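PDB 7D1B: leucine aminopeptidase from Fimbriiglobus ruber, which probably converts N-terminal glutamine of peptides to pyroglutamate, as a zinc-binding glutaminyl cyclase of peptidase family M28. Local coordinates for residues M110-R121 with S175-G186. Sequence-based numbering, arbitrary orientation. Where two conformers were deposited one is given.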
loop_
_atom_site.group_PDB
_atom_site.type_symbol
_atom_site.label_atom_id
_atom_site.label_comp_id
_atom_site.label_asym_id
_atom_site.label_seq_id
_atom_site.Cartn_x
_atom_site.Cartn_y
_atom_site.Cartn_z
ATOM N N MET A 110 -10.208 -14.526 2.186
ATOM C CA MET A 110 -9.440 -13.334 1.873
ATOM C C MET A 110 -10.230 -12.507 0.873
ATOM O O MET A 110 -10.944 -13.052 0.013
ATOM C CB MET A 110 -8.104 -13.720 1.241
ATOM C CG MET A 110 -7.263 -14.567 2.133
ATOM S SD MET A 110 -6.372 -13.465 3.242
ATOM C CE MET A 110 -5.241 -14.613 4.065
ATOM N N THR A 111 -10.062 -11.188 0.955
ATOM C CA THR A 111 -10.702 -10.283 -0.004
ATOM C C THR A 111 -9.750 -9.144 -0.331
ATOM O O THR A 111 -9.428 -8.341 0.552
ATOM C CB THR A 111 -12.013 -9.700 0.549
ATOM O OG1 THR A 111 -12.859 -10.755 1.011
ATOM C CG2 THR A 111 -12.758 -8.916 -0.539
ATOM N N ASN A 112 -9.313 -9.041 -1.588
ATOM C CA ASN A 112 -8.677 -7.800 -2.014
ATOM C C ASN A 112 -9.772 -6.805 -2.383
ATOM O O ASN A 112 -10.831 -7.182 -2.882
ATOM C CB ASN A 112 -7.815 -8.010 -3.259
ATOM C CG ASN A 112 -6.636 -8.944 -3.041
ATOM O OD1 ASN A 112 -6.071 -9.034 -1.938
ATOM N ND2 ASN A 112 -6.235 -9.619 -4.116
ATOM N N LEU A 113 -9.525 -5.531 -2.124
ATOM C CA LEU A 113 -10.471 -4.480 -2.498
ATOM C C LEU A 113 -9.839 -3.602 -3.569
ATOM O O LEU A 113 -8.671 -3.228 -3.467
ATOM C CB LEU A 113 -10.819 -3.618 -1.287
ATOM C CG LEU A 113 -12.144 -2.882 -1.102
ATOM C CD1 LEU A 113 -13.304 -3.857 -1.178
ATOM C CD2 LEU A 113 -12.190 -2.128 0.222
ATOM N N ILE A 114 -10.599 -3.275 -4.605
ATOM C CA ILE A 114 -10.114 -2.403 -5.665
ATOM C C ILE A 114 -11.080 -1.236 -5.771
ATOM O O ILE A 114 -12.278 -1.439 -5.979
ATOM C CB ILE A 114 -10.007 -3.135 -7.009
ATOM C CG1 ILE A 114 -9.109 -4.370 -6.891
ATOM C CG2 ILE A 114 -9.504 -2.171 -8.103
ATOM C CD1 ILE A 114 -9.254 -5.337 -8.057
ATOM N N ALA A 115 -10.565 -0.019 -5.642
ATOM C CA ALA A 115 -11.343 1.203 -5.853
ATOM C C ALA A 115 -10.805 1.864 -7.117
ATOM O O ALA A 115 -9.660 2.317 -7.141
ATOM C CB ALA A 115 -11.247 2.137 -4.653
ATOM N N SER A 116 -11.623 1.892 -8.168
ATOM C CA SER A 116 -11.179 2.270 -9.500
ATOM C C SER A 116 -11.662 3.663 -9.852
ATOM O O SER A 116 -12.837 4.004 -9.644
ATOM C CB SER A 116 -11.712 1.287 -10.546
ATOM O OG SER A 116 -11.116 0.022 -10.464
ATOM N N TRP A 117 -10.758 4.417 -10.465
ATOM C CA TRP A 117 -10.991 5.766 -10.961
ATOM C C TRP A 117 -10.653 5.809 -12.447
ATOM O O TRP A 117 -9.649 5.232 -12.892
ATOM C CB TRP A 117 -10.050 6.756 -10.239
ATOM C CG TRP A 117 -10.058 6.662 -8.735
ATOM C CD1 TRP A 117 -9.178 5.965 -7.962
ATOM C CD2 TRP A 117 -11.004 7.254 -7.832
ATOM N NE1 TRP A 117 -9.489 6.109 -6.630
ATOM C CE2 TRP A 117 -10.610 6.897 -6.522
ATOM C CE3 TRP A 117 -12.140 8.068 -8.004
ATOM C CZ2 TRP A 117 -11.295 7.337 -5.386
ATOM C CZ3 TRP A 117 -12.829 8.487 -6.872
ATOM C CH2 TRP A 117 -12.403 8.127 -5.577
ATOM N N PHE A 118 -11.478 6.525 -13.206
ATOM C CA PHE A 118 -11.250 6.826 -14.624
ATOM C C PHE A 118 -11.305 5.546 -15.457
ATOM O O PHE A 118 -10.278 5.043 -15.926
ATOM C CB PHE A 118 -9.938 7.598 -14.865
ATOM C CG PHE A 118 -9.571 8.581 -13.767
ATOM C CD1 PHE A 118 -10.491 9.519 -13.263
ATOM C CD2 PHE A 118 -8.300 8.539 -13.209
ATOM C CE1 PHE A 118 -10.132 10.383 -12.230
ATOM C CE2 PHE A 118 -7.934 9.423 -12.181
ATOM C CZ PHE A 118 -8.853 10.343 -11.703
ATOM N N PRO A 119 -12.495 4.986 -15.656
ATOM C CA PRO A 119 -12.574 3.665 -16.306
ATOM C C PRO A 119 -12.216 3.676 -17.784
ATOM O O PRO A 119 -11.824 2.631 -18.315
ATOM C CB PRO A 119 -14.036 3.245 -16.088
ATOM C CG PRO A 119 -14.770 4.558 -15.907
ATOM C CD PRO A 119 -13.801 5.441 -15.153
ATOM N N ASP A 120 -12.350 4.802 -18.475
ATOM C CA ASP A 120 -12.230 4.804 -19.938
ATOM C C ASP A 120 -10.786 5.127 -20.325
ATOM O O ASP A 120 -10.473 6.215 -20.825
ATOM C CB ASP A 120 -13.191 5.825 -20.542
ATOM C CG ASP A 120 -13.444 5.585 -21.980
ATOM O OD1 ASP A 120 -12.705 4.768 -22.572
ATOM O OD2 ASP A 120 -14.385 6.210 -22.516
ATOM N N ARG A 121 -9.893 4.160 -20.069
ATOM C CA ARG A 121 -8.450 4.351 -20.223
ATOM C C ARG A 121 -7.795 3.037 -20.638
ATOM O O ARG A 121 -8.095 1.980 -20.072
ATOM C CB ARG A 121 -7.814 4.791 -18.898
ATOM C CG ARG A 121 -8.276 6.166 -18.391
ATOM C CD ARG A 121 -7.713 7.295 -19.240
ATOM N NE ARG A 121 -7.971 8.629 -18.679
ATOM C CZ ARG A 121 -9.090 9.314 -18.884
ATOM N NH1 ARG A 121 -10.061 8.829 -19.658
ATOM N NH2 ARG A 121 -9.213 10.513 -18.350
ATOM N N SER A 175 -6.066 13.060 -15.541
ATOM C CA SER A 175 -5.207 11.891 -15.678
ATOM C C SER A 175 -5.396 11.239 -17.035
ATOM O O SER A 175 -6.517 10.870 -17.396
ATOM C CB SER A 175 -5.531 10.861 -14.600
ATOM O OG SER A 175 -4.681 9.743 -14.786
ATOM N N ASN A 176 -4.288 10.998 -17.732
ATOM C CA ASN A 176 -4.331 10.260 -18.987
ATOM C C ASN A 176 -4.332 8.752 -18.794
ATOM O O ASN A 176 -4.363 8.015 -19.791
ATOM C CB ASN A 176 -3.150 10.681 -19.858
ATOM C CG ASN A 176 -3.197 12.153 -20.185
ATOM O OD1 ASN A 176 -4.276 12.705 -20.446
ATOM N ND2 ASN A 176 -2.051 12.810 -20.138
ATOM N N VAL A 177 -4.328 8.292 -17.552
ATOM C CA VAL A 177 -4.313 6.876 -17.204
ATOM C C VAL A 177 -5.434 6.580 -16.220
ATOM O O VAL A 177 -5.877 7.445 -15.461
ATOM C CB VAL A 177 -2.947 6.459 -16.616
ATOM C CG1 VAL A 177 -1.865 6.534 -17.689
ATOM C CG2 VAL A 177 -2.582 7.302 -15.400
ATOM N N GLY A 178 -5.884 5.335 -16.204
ATOM C CA GLY A 178 -6.725 4.894 -15.112
ATOM C C GLY A 178 -5.923 4.817 -13.830
ATOM O O GLY A 178 -4.695 4.690 -13.860
ATOM N N VAL A 179 -6.615 4.885 -12.687
ATOM C CA VAL A 179 -5.940 4.699 -11.398
ATOM C C VAL A 179 -6.768 3.742 -10.564
ATOM O O VAL A 179 -7.935 4.023 -10.271
ATOM C CB VAL A 179 -5.721 6.025 -10.645
ATOM C CG1 VAL A 179 -5.021 5.757 -9.305
ATOM C CG2 VAL A 179 -4.893 6.978 -11.477
ATOM N N ASP A 180 -6.162 2.619 -10.169
ATOM C CA ASP A 180 -6.797 1.657 -9.276
ATOM C C ASP A 180 -6.091 1.688 -7.929
ATOM O O ASP A 180 -4.866 1.501 -7.862
ATOM C CB ASP A 180 -6.748 0.247 -9.861
ATOM C CG ASP A 180 -7.613 0.133 -11.083
ATOM O OD1 ASP A 180 -8.642 0.837 -11.134
ATOM O OD2 ASP A 180 -7.278 -0.625 -12.010
ATOM N N PHE A 181 -6.855 1.959 -6.870
ATOM C CA PHE A 181 -6.380 1.775 -5.506
ATOM C C PHE A 181 -6.626 0.308 -5.173
ATOM O O PHE A 181 -7.775 -0.154 -5.228
ATOM C CB PHE A 181 -7.201 2.631 -4.543
ATOM C CG PHE A 181 -6.973 4.126 -4.639
ATOM C CD1 PHE A 181 -6.075 4.707 -5.539
ATOM C CD2 PHE A 181 -7.682 4.970 -3.779
ATOM C CE1 PHE A 181 -5.887 6.109 -5.569
ATOM C CE2 PHE A 181 -7.490 6.352 -3.808
ATOM C CZ PHE A 181 -6.600 6.922 -4.692
ATOM N N VAL A 182 -5.571 -0.434 -4.869
ATOM C CA VAL A 182 -5.698 -1.863 -4.620
ATOM C C VAL A 182 -5.232 -2.135 -3.193
ATOM O O VAL A 182 -4.094 -1.802 -2.824
ATOM C CB VAL A 182 -4.907 -2.702 -5.642
ATOM C CG1 VAL A 182 -5.073 -4.192 -5.347
ATOM C CG2 VAL A 182 -5.347 -2.350 -7.077
ATOM N N LEU A 183 -6.112 -2.749 -2.402
ATOM C CA LEU A 183 -5.819 -3.146 -1.030
ATOM C C LEU A 183 -5.694 -4.664 -0.989
ATOM O O LEU A 183 -6.664 -5.390 -1.270
ATOM C CB LEU A 183 -6.918 -2.654 -0.094
ATOM C CG LEU A 183 -6.852 -1.127 0.040
ATOM C CD1 LEU A 183 -8.180 -0.592 0.499
ATOM C CD2 LEU A 183 -5.733 -0.739 0.971
ATOM N N PHE A 184 -4.488 -5.139 -0.674
ATOM C CA PHE A 184 -4.202 -6.571 -0.627
ATOM C C PHE A 184 -4.500 -7.141 0.750
ATOM O O PHE A 184 -3.967 -6.666 1.763
ATOM C CB PHE A 184 -2.732 -6.841 -0.922
ATOM C CG PHE A 184 -2.267 -6.356 -2.271
ATOM C CD1 PHE A 184 -2.878 -6.779 -3.454
ATOM C CD2 PHE A 184 -1.191 -5.478 -2.359
ATOM C CE1 PHE A 184 -2.413 -6.332 -4.689
ATOM C CE2 PHE A 184 -0.726 -5.042 -3.590
ATOM C CZ PHE A 184 -1.338 -5.464 -4.747
ATOM N N ASP A 185 -5.315 -8.192 0.785
ATOM C CA ASP A 185 -5.456 -8.978 1.996
ATOM C C ASP A 185 -4.259 -9.924 2.141
ATOM O O ASP A 185 -3.489 -10.156 1.200
ATOM C CB ASP A 185 -6.753 -9.782 1.916
ATOM C CG ASP A 185 -7.357 -10.129 3.283
ATOM O OD1 ASP A 185 -6.676 -10.028 4.339
ATOM O OD2 ASP A 185 -8.556 -10.503 3.287
ATOM N N GLY A 186 -4.112 -10.476 3.338
ATOM C CA GLY A 186 -3.246 -11.622 3.533
ATOM C C GLY A 186 -1.792 -11.384 3.197
ATOM O O GLY A 186 -1.086 -12.325 2.810
#
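Trp117 and Phe181 meet because both rings swing to the side of their own backbone N, with chi1 -51° in Trp117 and -70° in Phe181. Trp117 NE1 then sits over the centre of the Phe181 ring, 3.4 Å above its plane. The indole presents its edge, so the pair is edge-to-face, with planes at 67°. Ala115 and Leu183 lie on this same sheet face. Helix 153-167 covers Phe181 and Leu183, and helix 72-87 meets Ala115 and Leu113. On the other face, in one of its two deposited conformers, Ser116 OG donates to Asp180 OD1 at 2.7 Å, meeting it from above the carboxylate plane. Asp180 OD1 also forms a salt bridge with Arg124 NH2, and OD2 is hydrogen-bonded to Tyr226 OH.

The backbones run antiparallel. Leu113 with Leu183, Ala115 with Phe181 and Trp117 with Val179 are the hydrogen-bonded pairs. The ladder is continued by side chains at the end of strand 178-184. Asn112 OD1 accepts from Asp185 N in its carbonyl plane at 2.9 Å. Asp185 OD2 in turn accepts from Thr111 N on its anti lone pair, also at 2.9 Å, while OD1 bonds Ser69. At the opposite end the bent Arg121 chain lies along Val177 and Gly178. Its NE and NH2 both grip Ser175 O side-on, at 3.0 and 2.9 Å, and NH1 bonds Asp120 O.

These are two neighbouring inner strands of the mixed sheet in the M28 fold. The two bonds from Arg121 fix the guanidinium rotation beside the bound polyether. The charge of Arg124 probably helps keep Asp180 ionised. Bonds to Thr111 and Ser69 fix the Asp185 carboxylate, close in sequence to the zinc ligand Glu188.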